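Local coordinates for aldehyde dehydrogenase family protein (Pseudomonas syringae pv. tomato, PDB 5IUV) that probably oxidises indole-3-acetaldehyde to the auxin indole-3-acetic acid with NAD+ as the electron acceptor, at residues A483-K486 / Y487-L490; C39-P42 / V43-R46. All blocks are in the same frame, centred on the assembly; numbering follows the deposited sequence.

Interaction 1 of 2, residues A483-K486 / Y487-L490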
loop_
_atom_site.group_PDB
_atom_site.type_symbol
_atom_site.label_atom_id
_atom_site.label_comp_id
_atom_site.label_asym_id
_atom_site.label_seq_id
_atom_site.Cartn_x
_atom_site.Cartn_y
_atom_site.Cartn_z
ATOM N N ALA A 483 8.099 -8.340 7.988
ATOM C CA ALA A 483 8.321 -9.537 8.800
ATOM C C ALA A 483 7.040 -10.351 9.004
ATOM O O ALA A 483 7.092 -11.576 9.140
ATOM C CB ALA A 483 8.918 -9.154 10.150
ATOM N N PHE A 484 5.896 -9.672 9.022
ATOM C CA PHE A 484 4.606 -10.325 9.224
ATOM C C PHE A 484 4.310 -11.347 8.138
ATOM O O PHE A 484 3.661 -12.358 8.392
ATOM C CB PHE A 484 3.471 -9.295 9.276
ATOM C CG PHE A 484 3.378 -8.559 10.586
ATOM C CD1 PHE A 484 4.431 -7.789 11.043
ATOM C CD2 PHE A 484 2.229 -8.617 11.347
ATOM C CE1 PHE A 484 4.343 -7.114 12.252
ATOM C CE2 PHE A 484 2.136 -7.941 12.550
ATOM C CZ PHE A 484 3.193 -7.190 12.998
ATOM N N ASP A 485 4.807 -11.089 6.933
ATOM C CA ASP A 485 4.509 -11.947 5.791
ATOM C C ASP A 485 5.082 -13.361 5.939
ATOM O O ASP A 485 4.628 -14.282 5.273
ATOM C CB ASP A 485 5.024 -11.304 4.498
ATOM C CG ASP A 485 4.246 -10.047 4.119
ATOM O OD1 ASP A 485 3.115 -9.854 4.624
ATOM O OD2 ASP A 485 4.765 -9.254 3.307
ATOM N N LYS A 486 6.062 -13.540 6.819
ATOM C CA LYS A 486 6.624 -14.868 7.047
ATOM C C LYS A 486 5.695 -15.765 7.866
ATOM O O LYS A 486 5.894 -16.977 7.928
ATOM C CB LYS A 486 7.979 -14.769 7.753
ATOM C CG LYS A 486 9.017 -13.994 6.973
ATOM C CD LYS A 486 10.405 -14.187 7.558
ATOM C CE LYS A 486 10.497 -13.650 8.967
ATOM N NZ LYS A 486 11.940 -13.429 9.298
ATOM N N TYR A 487 4.690 -15.165 8.493
ATOM C CA TYR A 487 3.859 -15.884 9.455
ATOM C C TYR A 487 2.407 -15.970 9.010
ATOM O O TYR A 487 1.539 -16.401 9.770
ATOM C CB TYR A 487 3.969 -15.218 10.831
ATOM C CG TYR A 487 5.409 -15.108 11.271
ATOM C CD1 TYR A 487 6.114 -16.234 11.677
ATOM C CD2 TYR A 487 6.080 -13.896 11.220
ATOM C CE1 TYR A 487 7.440 -16.147 12.062
ATOM C CE2 TYR A 487 7.399 -13.794 11.598
ATOM C CZ TYR A 487 8.081 -14.925 12.017
ATOM O OH TYR A 487 9.407 -14.829 12.391
ATOM N N THR A 488 2.146 -15.571 7.768
ATOM C CA THR A 488 0.790 -15.619 7.242
ATOM C C THR A 488 0.712 -16.226 5.843
ATOM O O THR A 488 1.725 -16.381 5.156
ATOM C CB THR A 488 0.145 -14.210 7.203
ATOM O OG1 THR A 488 0.936 -13.336 6.397
ATOM C CG2 THR A 488 0.029 -13.622 8.600
ATOM N N GLU A 489 -0.508 -16.579 5.444
ATOM C CA GLU A 489 -0.802 -17.107 4.110
ATOM C C GLU A 489 -1.807 -16.205 3.418
ATOM O O GLU A 489 -2.766 -15.763 4.047
ATOM C CB GLU A 489 -1.387 -18.523 4.181
ATOM C CG GLU A 489 -0.436 -19.599 4.641
ATOM C CD GLU A 489 0.585 -19.969 3.587
ATOM O OE1 GLU A 489 0.309 -19.791 2.379
ATOM O OE2 GLU A 489 1.674 -20.437 3.967
ATOM N N LEU A 490 -1.605 -15.961 2.131
ATOM C CA LEU A 490 -2.564 -15.222 1.318
ATOM C C LEU A 490 -3.744 -16.088 0.868
ATOM O O LEU A 490 -3.570 -17.231 0.450
ATOM C CB LEU A 490 -1.870 -14.633 0.093
ATOM C CG LEU A 490 -1.014 -13.391 0.330
ATOM C CD1 LEU A 490 -0.152 -13.110 -0.890
ATOM C CD2 LEU A 490 -1.907 -12.195 0.632
HETATM O O HOH W 1 1.391 -10.646 7.103
HETATM O O HOH W 2 10.521 -12.413 12.215
#

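Interaction 2 of 2, residues C39-P42 / V43-R46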
loop_
_atom_site.group_PDB
_atom_site.type_symbol
_atom_site.label_atom_id
_atom_site.label_comp_id
_atom_site.label_asym_id
_atom_site.label_seq_id
_atom_site.Cartn_x
_atom_site.Cartn_y
_atom_site.Cartn_z
ATOM N N CYS A 39 24.368 -25.491 32.104
ATOM C CA CYS A 39 24.475 -24.144 31.568
ATOM C C CYS A 39 25.634 -23.436 32.264
ATOM O O CYS A 39 25.526 -23.057 33.433
ATOM C CB CYS A 39 23.163 -23.371 31.765
ATOM S SG CYS A 39 23.107 -21.731 30.995
ATOM N N ILE A 40 26.735 -23.264 31.536
ATOM C CA ILE A 40 27.978 -22.715 32.080
ATOM C C ILE A 40 28.208 -21.267 31.646
ATOM O O ILE A 40 28.075 -20.943 30.470
ATOM C CB ILE A 40 29.193 -23.565 31.638
ATOM C CG1 ILE A 40 29.037 -25.010 32.113
ATOM C CG2 ILE A 40 30.492 -22.965 32.152
ATOM C CD1 ILE A 40 28.936 -25.142 33.614
ATOM N N SER A 41 28.559 -20.400 32.593
ATOM C CA SER A 41 28.812 -18.995 32.285
ATOM C C SER A 41 30.216 -18.748 31.746
ATOM O O SER A 41 31.191 -19.182 32.347
ATOM C CB SER A 41 28.606 -18.132 33.528
ATOM O OG SER A 41 28.881 -16.777 33.236
ATOM N N PRO A 42 30.325 -18.029 30.621
ATOM C CA PRO A 42 31.653 -17.675 30.100
ATOM C C PRO A 42 32.303 -16.506 30.848
ATOM O O PRO A 42 33.446 -16.148 30.554
ATOM C CB PRO A 42 31.371 -17.301 28.647
ATOM C CG PRO A 42 29.945 -16.824 28.659
ATOM C CD PRO A 42 29.247 -17.682 29.679
ATOM N N VAL A 43 31.579 -15.922 31.798
ATOM C CA VAL A 43 32.131 -14.868 32.639
ATOM C C VAL A 43 33.316 -15.402 33.443
ATOM O O VAL A 43 34.395 -14.803 33.453
ATOM C CB VAL A 43 31.064 -14.290 33.595
ATOM C CG1 VAL A 43 31.705 -13.400 34.639
ATOM C CG2 VAL A 43 30.006 -13.522 32.807
ATOM N N ASP A 44 33.122 -16.544 34.093
ATOM C CA ASP A 44 34.184 -17.142 34.891
ATOM C C ASP A 44 34.073 -18.664 34.992
ATOM O O ASP A 44 34.857 -19.304 35.696
ATOM C CB ASP A 44 34.189 -16.535 36.293
ATOM C CG ASP A 44 32.841 -16.633 36.975
ATOM O OD1 ASP A 44 31.937 -17.300 36.433
ATOM O OD2 ASP A 44 32.686 -16.044 38.064
ATOM N N GLY A 45 33.093 -19.242 34.304
ATOM C CA GLY A 45 32.938 -20.685 34.295
ATOM C C GLY A 45 32.011 -21.236 35.359
ATOM O O GLY A 45 31.979 -22.443 35.577
ATOM N N ARG A 46 31.251 -20.372 36.022
ATOM C CA ARG A 46 30.340 -20.838 37.066
ATOM C C ARG A 46 29.159 -21.598 36.469
ATOM O O ARG A 46 28.770 -21.363 35.317
ATOM C CB ARG A 46 29.829 -19.670 37.909
ATOM C CG ARG A 46 28.752 -18.837 37.223
ATOM C CD ARG A 46 28.323 -17.659 38.082
ATOM N NE ARG A 46 29.385 -16.667 38.209
ATOM C CZ ARG A 46 29.251 -15.501 38.834
ATOM N NH1 ARG A 46 28.092 -15.174 39.394
ATOM N NH2 ARG A 46 30.278 -14.663 38.899
#

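Interaction 1 of 2, residues A483-K486 / Y487-L490
The hydroxyl of Thr488 is gripped by a water at 2.8 Å from OG1 and by Arg155 of strand 149-164. The same water donates to Asp485 OD1 at 3.1 Å, so it ties the threonine to the end of the turn before it. With chi1 at 58°, OG1 lies between the backbone N and the carbonyl carbon and faces back toward Asp485. One step earlier the backbone closes the turn: Tyr487 N donates to Phe484 O at 3.0 Å, nearly straight at the hydrogen (161°) but from above the carbonyl plane.

Lys486 and Tyr487 then run side by side. Lys486 CB sits over one face of the phenol ring, toward its rim, in a CH-pi contact 4.1 Å from the centroid. Tyr487 OH donates to a second water at 2.7 Å from its oxygen, in the ring plane. Tyrosine suits the place because its ring packs against Lys177, Pro180 and Ala181 of helix 170-183 while its hydroxyl stays hydrated. The turn leads into strand 488-496 and sets the Lys486 side chain about 4 Å from that of Glu267, the predicted active-site residue. Lysine thus divides its labour: methylenes lie along the phenol ring, while NZ is held by Asp478 and reaches the second water weakly.

Interaction 2 of 2, residues C39-P42 / V43-R46
Ser41 and Val43 meet in the tight inner half of a beta-hairpin connection, the loop that joins strands 36-40 and 47-52 into a two-stranded antiparallel sheet. Ser41 N donates to Arg46 O at 2.9 Å and 178°, continuing the strand pairing into the loop. The serine hydroxyl reaches forward along its own chain: chi1 at 179° carries OG away from the backbone N and alongside the carbonyl carbon, where it accepts from Val43 N at 3.2 Å, as in an ST turn, and donates its own proton to Leu107 O. Serine is short enough to bond here while Val43 CB packs 3.3 Å from its OG; the valine itself lies on Asn333 and Pro334. Pro42, packed on Thr381, has no N-H to satisfy, and its ring restricts the backbone within the bend.

The outer side is more open to solvent and is held by polar bonds rather than packing. Ile40 CG2 rests lightly, 3.8 Å from Gly45 O. Gly45 has a positive phi of 92°, at which a side chain would jam against the preceding carbonyl, and its N bonds weakly to Ser41 O. Asp44 OD1 takes two donors: Arg46 N, making an Asx turn, and Arg46 NE, on its syn lone pair at 3.2 Å. The guanidinium grips side-on, and Arg46 NH2 completes the salt bridge 2.9 Å from Asp44 OD2, tilted out of the carboxylate plane.

From the N terminus the chain first meets interaction 2, where residues 39-46 close the short loop between strands 36-40 and 47-52. Interaction 1 comes more than 430 residues later, at 483-490, where a turn leads into strand 488-496. The two follow in series, neither nesting nor crossing. Their centres lie about 38 Å apart on opposite sides of the chain's centre, with nearest atoms about 24 Å apart. Interaction 2 ties the small antiparallel sheet to helix 98-109 and to loops around 333-334 and 381, whereas interaction 1 starts the strand that pairs antiparallel with 149-164 and reaches a second subunit through Glu489 and Leu490.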